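Local structure of phenazine-1-carboxylate N-methyltransferase (Pseudomonas aeruginosa, 2IP2) at residues L31-L36 with E45-A50; R57-M62 with D77-T82; R253-C258 with D307-G312; R300-V305 with E325-V330. The protein transfers a methyl group from S-adenosyl-L-methionine to phenazine-1-carboxylate, giving 5-methylphenazine-1-carboxylate on the pathway to the virulence pigment pyocyanine. All coordinates share one frame; numbering follows the deposited sequence.

Contact 1 of 4, residues L31-L36 with E45-A50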
loop_
_atom_site.group_PDB
_atom_site.type_symbol
_atom_site.label_atom_id
_atom_site.label_comp_id
_atom_site.label_asym_id
_atom_site.label_seq_id
_atom_site.Cartn_x
_atom_site.Cartn_y
_atom_site.Cartn_z
ATOM N N LEU A 31 -11.500 -3.228 -13.879
ATOM C CA LEU A 31 -11.717 -2.870 -15.295
ATOM C C LEU A 31 -11.423 -4.003 -16.304
ATOM O O LEU A 31 -11.761 -3.857 -17.503
ATOM C CB LEU A 31 -10.887 -1.652 -15.656
ATOM C CG LEU A 31 -11.325 -0.362 -14.943
ATOM C CD1 LEU A 31 -10.476 0.731 -15.525
ATOM C CD2 LEU A 31 -12.860 -0.054 -15.037
ATOM N N GLY A 32 -10.804 -5.077 -15.833
ATOM C CA GLY A 32 -10.435 -6.235 -16.681
ATOM C C GLY A 32 -9.384 -5.887 -17.737
ATOM O O GLY A 32 -9.316 -6.510 -18.788
ATOM N N LEU A 33 -8.506 -4.943 -17.423
ATOM C CA LEU A 33 -7.418 -4.538 -18.352
ATOM C C LEU A 33 -6.521 -5.697 -18.825
ATOM O O LEU A 33 -6.143 -5.777 -19.985
ATOM C CB LEU A 33 -6.541 -3.440 -17.730
ATOM C CG LEU A 33 -7.238 -2.140 -17.369
ATOM C CD1 LEU A 33 -6.161 -1.106 -16.914
ATOM C CD2 LEU A 33 -8.095 -1.601 -18.530
ATOM N N ALA A 34 -6.186 -6.588 -17.919
ATOM C CA ALA A 34 -5.386 -7.721 -18.292
ATOM C C ALA A 34 -6.065 -8.642 -19.322
ATOM O O ALA A 34 -5.382 -9.139 -20.225
ATOM C CB ALA A 34 -5.017 -8.521 -17.042
ATOM N N ASP A 35 -7.362 -8.886 -19.161
ATOM C CA ASP A 35 -8.187 -9.636 -20.136
ATOM C C ASP A 35 -8.290 -8.920 -21.467
ATOM O O ASP A 35 -8.038 -9.522 -22.522
ATOM C CB ASP A 35 -9.568 -9.882 -19.548
ATOM C CG ASP A 35 -9.461 -10.577 -18.173
ATOM O OD1 ASP A 35 -8.716 -11.596 -18.111
ATOM O OD2 ASP A 35 -10.059 -10.083 -17.188
ATOM N N LEU A 36 -8.639 -7.633 -21.416
ATOM C CA LEU A 36 -8.677 -6.815 -22.629
ATOM C C LEU A 36 -7.361 -6.879 -23.378
ATOM O O LEU A 36 -7.339 -7.135 -24.602
ATOM C CB LEU A 36 -9.078 -5.345 -22.317
ATOM C CG LEU A 36 -10.465 -5.185 -21.665
ATOM C CD1 LEU A 36 -10.667 -3.815 -21.196
ATOM C CD2 LEU A 36 -11.614 -5.501 -22.670
ATOM N N GLU A 45 -6.286 4.348 -26.431
ATOM C CA GLU A 45 -7.543 4.657 -27.090
ATOM C C GLU A 45 -8.560 3.478 -27.097
ATOM O O GLU A 45 -9.735 3.635 -26.740
ATOM C CB GLU A 45 -7.221 5.152 -28.511
ATOM C CG GLU A 45 -6.379 6.488 -28.582
ATOM C CD GLU A 45 -4.840 6.306 -28.361
ATOM O OE1 GLU A 45 -4.332 5.170 -28.542
ATOM O OE2 GLU A 45 -4.135 7.310 -27.977
ATOM N N THR A 46 -8.112 2.302 -27.518
ATOM C CA THR A 46 -9.023 1.152 -27.550
ATOM C C THR A 46 -9.356 0.628 -26.152
ATOM O O THR A 46 -10.480 0.270 -25.893
ATOM C CB THR A 46 -8.509 0.014 -28.430
ATOM O OG1 THR A 46 -7.237 -0.432 -27.951
ATOM C CG2 THR A 46 -8.364 0.531 -29.916
ATOM N N LEU A 47 -8.383 0.672 -25.244
ATOM C CA LEU A 47 -8.688 0.353 -23.817
ATOM C C LEU A 47 -9.743 1.306 -23.209
ATOM O O LEU A 47 -10.721 0.864 -22.638
ATOM C CB LEU A 47 -7.386 0.380 -23.030
ATOM C CG LEU A 47 -6.539 -0.899 -23.215
ATOM C CD1 LEU A 47 -5.141 -0.702 -22.575
ATOM C CD2 LEU A 47 -7.279 -2.113 -22.634
ATOM N N ALA A 48 -9.570 2.617 -23.422
ATOM C CA ALA A 48 -10.503 3.626 -22.962
ATOM C C ALA A 48 -11.921 3.463 -23.459
ATOM O O ALA A 48 -12.888 3.586 -22.672
ATOM C CB ALA A 48 -9.957 5.072 -23.211
ATOM N N ALA A 49 -12.055 3.162 -24.762
ATOM C CA ALA A 49 -13.360 2.953 -25.380
ATOM C C ALA A 49 -13.967 1.709 -24.787
ATOM O O ALA A 49 -15.195 1.633 -24.530
ATOM C CB ALA A 49 -13.236 2.805 -26.926
ATOM N N ALA A 50 -13.113 0.741 -24.533
ATOM C CA ALA A 50 -13.598 -0.540 -24.026
ATOM C C ALA A 50 -14.164 -0.454 -22.583
ATOM O O ALA A 50 -15.086 -1.177 -22.262
ATOM C CB ALA A 50 -12.521 -1.578 -24.121
#
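Leu47 reaches from helix 44-51 into the angle between Leu33 and Leu36 of helix 33-38, and its CD2 methyl is the focus of the contact. The tight part lies here. CD2 of Leu47 sits 3.7 Å from CB of Leu36 and 4.1 Å from the CD1 methyl of that residue, so it rests against the root and one branch of the same leucine. CB of Leu47 is not aimed at the other helix; with CG anti to the carbonyl carbon (chi1 -79°) the isobutyl group swings over and CD2 closes the distance. Leu33 adds a looser touch from the buried side, where its CD2 is 4.2 Å from Leu47 CD2. No hydrogen bond joins the two segments, which are held by methyl-to-methyl and methyl-to-methylene packing.

Toward solvent the interface thins to a single pair: CD1 of Leu36 meets the CB of Ala50, an exposed residue, at 4.1 Å. Gly32 ends helix 6-30 in a Schellman motif and also serves as N-cap of helix 33-38, its O accepting from Leu36 N at 2.9 Å. After this turn, Leu33 and Leu36 lie on the side of their helix nearer helix 44-51.

Within the winged-helix-like dimerisation domain, helices 33-38 and 44-51 pack side by side. Helix 55-67 touches both, with Leu61 and Met62 against Leu33 and Ile58 against Leu47, while Phe71 of strand 71-72 also packs on Leu33.

Contact 2 of 4, residues R57-M62 with D77-T82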
loop_
_atom_site.group_PDB
_atom_site.type_symbol
_atom_site.label_atom_id
_atom_site.label_comp_id
_atom_site.label_asym_id
_atom_site.label_seq_id
_atom_site.Cartn_x
_atom_site.Cartn_y
_atom_site.Cartn_z
ATOM N N ARG A 57 -6.371 9.267 -19.307
ATOM C CA ARG A 57 -6.396 8.624 -17.978
ATOM C C ARG A 57 -5.891 7.224 -18.062
ATOM O O ARG A 57 -5.157 6.775 -17.194
ATOM C CB ARG A 57 -7.798 8.670 -17.349
ATOM C CG ARG A 57 -8.192 10.119 -17.094
ATOM C CD ARG A 57 -9.488 10.210 -16.232
ATOM N NE ARG A 57 -10.739 9.815 -16.895
ATOM C CZ ARG A 57 -11.414 10.579 -17.758
ATOM N NH1 ARG A 57 -10.973 11.801 -18.042
ATOM N NH2 ARG A 57 -12.553 10.140 -18.293
ATOM N N ILE A 58 -6.283 6.500 -19.119
ATOM C CA ILE A 58 -5.713 5.180 -19.311
ATOM C C ILE A 58 -4.216 5.217 -19.454
ATOM O O ILE A 58 -3.493 4.380 -18.860
ATOM C CB ILE A 58 -6.367 4.365 -20.493
ATOM C CG1 ILE A 58 -7.854 4.152 -20.180
ATOM C CG2 ILE A 58 -5.569 3.016 -20.740
ATOM C CD1 ILE A 58 -8.239 3.214 -18.973
ATOM N N HIS A 59 -3.747 6.185 -20.211
ATOM C CA HIS A 59 -2.327 6.362 -20.398
ATOM C C HIS A 59 -1.605 6.507 -19.068
ATOM O O HIS A 59 -0.519 5.883 -18.843
ATOM C CB HIS A 59 -2.005 7.585 -21.267
ATOM C CG HIS A 59 -0.531 7.726 -21.534
ATOM N ND1 HIS A 59 0.143 6.884 -22.397
ATOM C CD2 HIS A 59 0.402 8.560 -21.015
ATOM C CE1 HIS A 59 1.428 7.212 -22.414
ATOM N NE2 HIS A 59 1.613 8.221 -21.579
ATOM N N ARG A 60 -2.160 7.341 -18.182
ATOM C CA ARG A 60 -1.473 7.607 -16.914
ATOM C C ARG A 60 -1.513 6.406 -15.969
ATOM O O ARG A 60 -0.537 6.101 -15.227
ATOM C CB ARG A 60 -2.078 8.831 -16.270
ATOM C CG ARG A 60 -1.752 10.118 -17.104
ATOM C CD ARG A 60 -2.683 11.230 -16.759
ATOM N NE ARG A 60 -2.285 11.837 -15.477
ATOM C CZ ARG A 60 -2.849 12.900 -14.926
ATOM N NH1 ARG A 60 -3.949 13.459 -15.450
ATOM N NH2 ARG A 60 -2.341 13.390 -13.791
ATOM N N LEU A 61 -2.657 5.735 -15.961
ATOM C CA LEU A 61 -2.744 4.494 -15.189
ATOM C C LEU A 61 -1.740 3.467 -15.704
ATOM O O LEU A 61 -1.030 2.824 -14.930
ATOM C CB LEU A 61 -4.202 3.945 -15.195
ATOM C CG LEU A 61 -4.438 2.567 -14.486
ATOM C CD1 LEU A 61 -4.133 2.677 -13.005
ATOM C CD2 LEU A 61 -5.935 2.246 -14.706
ATOM N N MET A 62 -1.731 3.245 -17.035
ATOM C CA MET A 62 -0.890 2.192 -17.606
ATOM C C MET A 62 0.609 2.544 -17.425
ATOM O O MET A 62 1.385 1.645 -17.159
ATOM C CB MET A 62 -1.220 1.954 -19.095
ATOM C CG MET A 62 -2.636 1.328 -19.369
ATOM S SD MET A 62 -2.733 -0.326 -18.657
ATOM C CE MET A 62 -1.352 -1.198 -19.428
ATOM N N ASP A 77 3.193 0.555 -29.773
ATOM C CA ASP A 77 3.430 -0.825 -30.195
ATOM C C ASP A 77 2.413 -1.775 -29.566
ATOM O O ASP A 77 2.219 -2.908 -30.042
ATOM C CB ASP A 77 4.853 -1.260 -29.819
ATOM C CG ASP A 77 5.919 -0.283 -30.324
ATOM O OD1 ASP A 77 5.762 0.205 -31.467
ATOM O OD2 ASP A 77 6.889 0.024 -29.558
ATOM N N GLY A 78 1.760 -1.315 -28.496
ATOM C CA GLY A 78 0.765 -2.113 -27.821
ATOM C C GLY A 78 1.203 -2.555 -26.431
ATOM O O GLY A 78 2.346 -2.854 -26.206
ATOM N N TYR A 79 0.328 -2.552 -25.481
ATOM C CA TYR A 79 0.580 -3.086 -24.126
ATOM C C TYR A 79 0.544 -4.595 -24.157
ATOM O O TYR A 79 -0.081 -5.174 -25.041
ATOM C CB TYR A 79 -0.531 -2.604 -23.203
ATOM C CG TYR A 79 -0.462 -1.136 -22.932
ATOM C CD1 TYR A 79 0.659 -0.576 -22.291
ATOM C CD2 TYR A 79 -1.502 -0.311 -23.313
ATOM C CE1 TYR A 79 0.736 0.820 -22.051
ATOM C CE2 TYR A 79 -1.456 1.082 -23.069
ATOM C CZ TYR A 79 -0.356 1.633 -22.418
ATOM O OH TYR A 79 -0.293 2.991 -22.207
ATOM N N ALA A 80 1.127 -5.244 -23.145
ATOM C CA ALA A 80 1.146 -6.702 -23.117
ATOM C C ALA A 80 1.202 -7.147 -21.648
ATOM O O ALA A 80 1.703 -6.408 -20.789
ATOM C CB ALA A 80 2.419 -7.240 -23.906
ATOM N N ASN A 81 0.702 -8.344 -21.365
ATOM C CA ASN A 81 0.814 -8.883 -20.009
ATOM C C ASN A 81 2.249 -9.271 -19.607
ATOM O O ASN A 81 3.113 -9.492 -20.479
ATOM C CB ASN A 81 -0.180 -10.047 -19.856
ATOM C CG ASN A 81 -1.596 -9.540 -19.645
ATOM O OD1 ASN A 81 -1.836 -8.734 -18.733
ATOM N ND2 ASN A 81 -2.529 -9.943 -20.521
ATOM N N THR A 82 2.474 -9.343 -18.286
ATOM C CA THR A 82 3.713 -9.812 -17.664
ATOM C C THR A 82 3.333 -11.021 -16.782
ATOM O O THR A 82 2.129 -11.267 -16.571
ATOM C CB THR A 82 4.355 -8.698 -16.818
ATOM O OG1 THR A 82 3.427 -8.246 -15.808
ATOM C CG2 THR A 82 4.823 -7.495 -17.717
#
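Met62 curls along one face of the Tyr79 ring and makes two kinds of aromatic contact with it. The methyl CE of Met62 stands 3.7 Å from the Tyr79 ring centroid and 18° off the ring normal, a CH-pi contact displaced toward the rim. The sulfur completes a Met-aromatic contact: Met62 SD lies almost on the normal, 4° away, but farther out, at 4.7 Å from the centroid of the Tyr79 ring. Bends at the second and third torsions (chi3 -57°) make the chain arch over the ring, returning CE to the face after SD has risen from it.

The apolar part is carried by the root of the methionine. CB of Met62 is 3.4 Å from Tyr79 CZ on the same face as CE, so the side chain spans the ring from its hydroxyl end to its CG end.

The polar part is indirect. Tyr79 OH comes within 3.9 Å of His59 ND1, and Asp44 joins them, its OD1 hydrogen-bonded to the hydroxyl and its OD2 to ND1. Asp44, in helix 44-51, thus fixes the outer end of the ring and the imidazole together.

The contact lays strand 78-81, half of a two-stranded antiparallel hairpin, against helix 55-67. This is consistent with the packing of the third helix against the wing in a winged-helix fold, used here in an N-terminal dimerisation domain.

Contact 3 of 4, residues R253-C258 with D307-G312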
loop_
_atom_site.group_PDB
_atom_site.type_symbol
_atom_site.label_atom_id
_atom_site.label_comp_id
_atom_site.label_asym_id
_atom_site.label_seq_id
_atom_site.Cartn_x
_atom_site.Cartn_y
_atom_site.Cartn_z
ATOM N N ARG A 253 -7.419 -32.786 21.880
ATOM C CA ARG A 253 -8.436 -33.787 21.511
ATOM C C ARG A 253 -8.288 -34.189 20.033
ATOM O O ARG A 253 -8.282 -35.367 19.716
ATOM C CB ARG A 253 -9.878 -33.346 21.753
ATOM C CG ARG A 253 -10.305 -33.070 23.225
ATOM C CD ARG A 253 -11.852 -33.064 23.374
ATOM N NE ARG A 253 -12.430 -34.359 22.999
ATOM C CZ ARG A 253 -12.535 -35.414 23.817
ATOM N NH1 ARG A 253 -12.138 -35.325 25.089
ATOM N NH2 ARG A 253 -13.062 -36.548 23.366
ATOM N N LEU A 254 -8.108 -33.208 19.151
ATOM C CA LEU A 254 -8.002 -33.495 17.718
ATOM C C LEU A 254 -6.757 -34.361 17.431
ATOM O O LEU A 254 -6.809 -35.402 16.749
ATOM C CB LEU A 254 -7.932 -32.157 16.927
ATOM C CG LEU A 254 -7.693 -32.351 15.446
ATOM C CD1 LEU A 254 -8.936 -32.981 14.816
ATOM C CD2 LEU A 254 -7.405 -30.962 14.838
ATOM N N LEU A 255 -5.636 -33.935 17.963
ATOM C CA LEU A 255 -4.387 -34.616 17.730
ATOM C C LEU A 255 -4.412 -36.063 18.234
ATOM O O LEU A 255 -3.851 -36.954 17.585
ATOM C CB LEU A 255 -3.220 -33.840 18.328
ATOM C CG LEU A 255 -2.902 -32.513 17.611
ATOM C CD1 LEU A 255 -1.890 -31.721 18.428
ATOM C CD2 LEU A 255 -2.400 -32.782 16.209
ATOM N N GLY A 256 -5.064 -36.272 19.379
ATOM C CA GLY A 256 -5.253 -37.631 19.949
ATOM C C GLY A 256 -6.166 -38.487 19.095
ATOM O O GLY A 256 -5.896 -39.692 18.852
ATOM N N ASN A 257 -7.252 -37.863 18.625
ATOM C CA ASN A 257 -8.142 -38.483 17.615
ATOM C C ASN A 257 -7.382 -38.967 16.384
ATOM O O ASN A 257 -7.518 -40.132 15.966
ATOM C CB ASN A 257 -9.306 -37.553 17.250
ATOM C CG ASN A 257 -10.336 -37.436 18.367
ATOM O OD1 ASN A 257 -10.345 -38.245 19.322
ATOM N ND2 ASN A 257 -11.168 -36.407 18.290
ATOM N N CYS A 258 -6.558 -38.089 15.822
ATOM C CA CYS A 258 -5.682 -38.486 14.723
ATOM C C CYS A 258 -4.695 -39.619 15.109
ATOM O O CYS A 258 -4.562 -40.579 14.370
ATOM C CB CYS A 258 -4.912 -37.272 14.179
ATOM S SG CYS A 258 -6.060 -36.018 13.468
ATOM N N ASP A 307 5.707 -27.602 19.516
ATOM C CA ASP A 307 5.503 -27.990 20.928
ATOM C C ASP A 307 4.108 -28.572 21.201
ATOM O O ASP A 307 3.937 -29.474 22.018
ATOM C CB ASP A 307 5.713 -26.795 21.854
ATOM C CG ASP A 307 7.151 -26.415 21.986
ATOM O OD1 ASP A 307 8.021 -27.170 21.489
ATOM O OD2 ASP A 307 7.395 -25.322 22.554
ATOM N N LEU A 308 3.108 -28.036 20.509
ATOM C CA LEU A 308 1.746 -28.514 20.635
ATOM C C LEU A 308 1.651 -29.917 20.058
ATOM O O LEU A 308 0.992 -30.807 20.653
ATOM C CB LEU A 308 0.765 -27.544 19.961
ATOM C CG LEU A 308 -0.709 -27.980 19.907
ATOM C CD1 LEU A 308 -1.350 -28.277 21.273
ATOM C CD2 LEU A 308 -1.567 -26.944 19.129
ATOM N N LEU A 309 2.320 -30.125 18.925
ATOM C CA LEU A 309 2.394 -31.457 18.268
ATOM C C LEU A 309 2.988 -32.502 19.207
ATOM O O LEU A 309 2.391 -33.570 19.387
ATOM C CB LEU A 309 3.199 -31.411 16.975
ATOM C CG LEU A 309 2.395 -30.773 15.803
ATOM C CD1 LEU A 309 3.287 -30.649 14.567
ATOM C CD2 LEU A 309 1.158 -31.586 15.484
ATOM N N GLY A 310 4.144 -32.173 19.801
ATOM C CA GLY A 310 4.795 -33.020 20.816
ATOM C C GLY A 310 3.874 -33.341 21.978
ATOM O O GLY A 310 3.821 -34.495 22.403
ATOM N N ARG A 311 3.127 -32.346 22.469
ATOM C CA ARG A 311 2.210 -32.526 23.600
ATOM C C ARG A 311 1.134 -33.528 23.173
ATOM O O ARG A 311 0.616 -34.311 23.988
ATOM C CB ARG A 311 1.575 -31.193 23.945
ATOM C CG ARG A 311 1.612 -30.764 25.405
ATOM C CD ARG A 311 2.170 -29.363 25.578
ATOM N NE ARG A 311 1.348 -28.291 24.997
ATOM C CZ ARG A 311 1.852 -27.226 24.362
ATOM N NH1 ARG A 311 3.169 -27.093 24.188
ATOM N NH2 ARG A 311 1.035 -26.292 23.906
ATOM N N GLY A 312 0.826 -33.547 21.874
ATOM C CA GLY A 312 -0.175 -34.472 21.373
ATOM C C GLY A 312 0.398 -35.822 20.970
ATOM O O GLY A 312 -0.277 -36.613 20.308
#
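Helix 248-261 and the C-terminal end of helix 302-311 come together where the CA atoms of Leu255 and Gly312 are 5.6 Å apart. Both helices belong to the Rossmann-like fold of class I methyltransferases, in which helices cover the central sheet. Gly312 is where the chain leaves its helix, and having no side chain it allows the backbones to approach: Leu255 CB is 4.4 Å from Gly312 CA.

Leu255 carries most of the contact and uses its two methyls separately. CD1 points at the last turn of the partner helix, lying 3.8 Å from the carbonyl oxygen of Leu308 and 4.2 Å from CG of the same residue. CD2 meets CD2 of Leu309 at 3.8 Å, the two side chains crossing at about a right angle. The CB of Leu309 is directed away from helix 248-261, yet its CD2 branch folds back to make this touch. On Leu308 the CG is anti to the backbone N (chi1 175°), turning it toward CD1 of Leu255.

Beneath the pair lies the sheet, with Leu239 under Leu255 and Val270 under Leu309. Two polar ties link the same parts of the chain. Arg311 NH2 forms a salt bridge with Glu248, and the carbonyl oxygen of Gly312 accepts a hydrogen bond from NH1 of Arg259.

Contact 4 of 4, residues R300-V305 with E325-V330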
loop_
_atom_site.group_PDB
_atom_site.type_symbol
_atom_site.label_atom_id
_atom_site.label_comp_id
_atom_site.label_asym_id
_atom_site.label_seq_id
_atom_site.Cartn_x
_atom_site.Cartn_y
_atom_site.Cartn_z
ATOM N N ARG A 300 -0.003 -18.840 15.262
ATOM C CA ARG A 300 0.953 -19.328 16.245
ATOM C C ARG A 300 2.376 -19.193 15.747
ATOM O O ARG A 300 2.637 -19.128 14.563
ATOM C CB ARG A 300 0.691 -20.799 16.527
ATOM C CG ARG A 300 -0.482 -21.082 17.500
ATOM C CD ARG A 300 -0.439 -22.538 17.896
ATOM N NE ARG A 300 -1.366 -22.875 18.979
ATOM C CZ ARG A 300 -2.635 -23.216 18.778
ATOM N NH1 ARG A 300 -3.136 -23.231 17.536
ATOM N NH2 ARG A 300 -3.409 -23.541 19.808
ATOM N N THR A 301 3.339 -19.195 16.655
ATOM C CA THR A 301 4.702 -19.312 16.200
ATOM C C THR A 301 4.895 -20.766 15.785
ATOM O O THR A 301 4.169 -21.692 16.239
ATOM C CB THR A 301 5.741 -18.982 17.301
ATOM O OG1 THR A 301 5.560 -19.882 18.398
ATOM C CG2 THR A 301 5.646 -17.497 17.759
ATOM N N THR A 302 5.860 -20.959 14.921
ATOM C CA THR A 302 6.252 -22.297 14.468
ATOM C C THR A 302 6.590 -23.164 15.673
ATOM O O THR A 302 6.146 -24.324 15.760
ATOM C CB THR A 302 7.486 -22.208 13.557
ATOM O OG1 THR A 302 7.201 -21.328 12.451
ATOM C CG2 THR A 302 7.877 -23.604 13.039
ATOM N N GLU A 303 7.401 -22.596 16.579
ATOM C CA GLU A 303 7.747 -23.263 17.848
ATOM C C GLU A 303 6.506 -23.728 18.615
ATOM O O GLU A 303 6.463 -24.863 19.082
ATOM C CB GLU A 303 8.624 -22.356 18.735
ATOM C CG GLU A 303 9.023 -23.022 20.077
ATOM C CD GLU A 303 10.353 -22.478 20.698
ATOM O OE1 GLU A 303 10.570 -21.231 20.662
ATOM O OE2 GLU A 303 11.163 -23.309 21.230
ATOM N N GLU A 304 5.522 -22.849 18.788
ATOM C CA GLU A 304 4.281 -23.209 19.465
ATOM C C GLU A 304 3.631 -24.399 18.749
ATOM O O GLU A 304 3.070 -25.273 19.411
ATOM C CB GLU A 304 3.312 -22.025 19.550
ATOM C CG GLU A 304 3.768 -20.851 20.476
ATOM C CD GLU A 304 2.846 -19.577 20.460
ATOM O OE1 GLU A 304 2.275 -19.178 19.409
ATOM O OE2 GLU A 304 2.702 -18.935 21.527
ATOM N N VAL A 305 3.718 -24.466 17.421
ATOM C CA VAL A 305 3.002 -25.560 16.736
ATOM C C VAL A 305 3.751 -26.887 16.956
ATOM O O VAL A 305 3.169 -27.920 17.237
ATOM C CB VAL A 305 2.725 -25.267 15.239
ATOM C CG1 VAL A 305 2.201 -26.541 14.544
ATOM C CG2 VAL A 305 1.710 -24.044 15.102
ATOM N N GLU A 325 3.506 -17.512 2.291
ATOM C CA GLU A 325 3.803 -17.532 3.711
ATOM C C GLU A 325 3.109 -18.679 4.479
ATOM O O GLU A 325 2.813 -18.537 5.661
ATOM C CB GLU A 325 3.531 -16.149 4.372
ATOM C CG GLU A 325 4.409 -14.978 3.870
ATOM C CD GLU A 325 5.907 -15.158 4.143
ATOM O OE1 GLU A 325 6.257 -15.787 5.162
ATOM O OE2 GLU A 325 6.727 -14.657 3.346
ATOM N N THR A 326 2.903 -19.832 3.835
ATOM C CA THR A 326 2.254 -20.946 4.570
ATOM C C THR A 326 3.280 -22.029 4.864
ATOM O O THR A 326 4.292 -22.129 4.180
ATOM C CB THR A 326 0.997 -21.549 3.855
ATOM O OG1 THR A 326 0.793 -22.931 4.238
ATOM C CG2 THR A 326 1.130 -21.498 2.393
ATOM N N ARG A 327 3.042 -22.798 5.912
ATOM C CA ARG A 327 4.036 -23.791 6.330
ATOM C C ARG A 327 3.412 -25.140 6.193
ATOM O O ARG A 327 2.202 -25.284 6.421
ATOM C CB ARG A 327 4.364 -23.620 7.785
ATOM C CG ARG A 327 5.819 -23.697 8.058
ATOM C CD ARG A 327 6.244 -22.321 8.550
ATOM N NE ARG A 327 7.490 -21.878 7.951
ATOM C CZ ARG A 327 8.106 -20.741 8.276
ATOM N NH1 ARG A 327 7.609 -19.927 9.206
ATOM N NH2 ARG A 327 9.227 -20.430 7.674
ATOM N N MET A 328 4.236 -26.144 5.903
ATOM C CA MET A 328 3.738 -27.528 5.935
ATOM C C MET A 328 4.581 -28.209 6.997
ATOM O O MET A 328 5.797 -28.240 6.865
ATOM C CB MET A 328 3.920 -28.238 4.595
ATOM C CG MET A 328 3.447 -29.749 4.649
ATOM S SD MET A 328 3.653 -30.607 3.065
ATOM C CE MET A 328 5.427 -30.900 3.105
ATOM N N ILE A 329 3.942 -28.705 8.041
ATOM C CA ILE A 329 4.662 -29.413 9.133
ATOM C C ILE A 329 4.205 -30.889 9.102
ATOM O O ILE A 329 3.031 -31.175 9.370
ATOM C CB ILE A 329 4.381 -28.753 10.484
ATOM C CG1 ILE A 329 4.909 -27.286 10.500
ATOM C CG2 ILE A 329 5.017 -29.542 11.643
ATOM C CD1 ILE A 329 4.274 -26.412 11.620
ATOM N N VAL A 330 5.142 -31.803 8.780
ATOM C CA VAL A 330 4.840 -33.239 8.770
ATOM C C VAL A 330 5.316 -33.879 10.098
ATOM O O VAL A 330 6.469 -33.669 10.526
ATOM C CB VAL A 330 5.420 -33.953 7.530
ATOM C CG1 VAL A 330 4.934 -35.426 7.496
ATOM C CG2 VAL A 330 4.974 -33.242 6.242
#
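Thr302 and Val305, one turn apart at the start of helix 302-311, meet Arg327 and Ile329, which extend from the same face of strand 326-333. This strand is the antiparallel one that class I methyltransferases insert between strands 267-272 and 314-322 of their Rossmann-like sheet, so the contact places a helix on the sheet's distinctive C-terminal hairpin.

The CB of Arg327 points at the helix, and bends at the second and third torsions then lead the chain across Thr302. CD passes 4.1 Å from Thr302 OG1, and NH1 comes to 3.6 Å from Thr302 OG1, which approaches the guanidinium obliquely. The firmer partners lie outside: NH2 forms a salt bridge with Asp321, NH1 has a weak hydrogen bond to Ser276, and Thr302 OG1 is hydrogen-bonded to Thr274. The Arg327 side chain lies about 10 Å from that of Arg241, a predicted S-adenosyl-L-methionine-binding residue.

The other half is apolar and buried. Ile329 stretches its CD1 to 3.6 Å from CG1 of Val305, the branch that stands anti to its own backbone N (chi1 170°), and to 4.1 Å from Val305 CB.

A capping box formed by Thr301 and Glu304 opens the helix that carries Thr302 and Val305. Thr301 N donates to Glu304 OE1 at 3.0 Å (N-H...O 165°), and in return Glu304 N donates to Thr301 OG1, also at 3.0 Å and bent slightly to 159°.

How the contacts relate
From the N terminus, contact 1 closes the short loop between helices 33-38 and 44-51, and contact 2 then closes the turn from helix 55-67 through the hairpin to strand 78-81. They follow in series yet adjoin: Leu47 CD1 lies 3.7 Å from Tyr79 CD2, and Asn81 ND2 probably hydrogen-bonds to Ala34 O, tying helices to the hairpin within the dimerisation domain. On the opposite side of the chain's centre, contact 3 spans the 48 residues between its segments and contact 4 the 19 between its own. These two cross, sharing helix 302-311 and joining it to helix 248-261 and strand 326-333 of the methyltransferase fold; Leu309 CD1 packs 3.6 Å from Ile329 CG2.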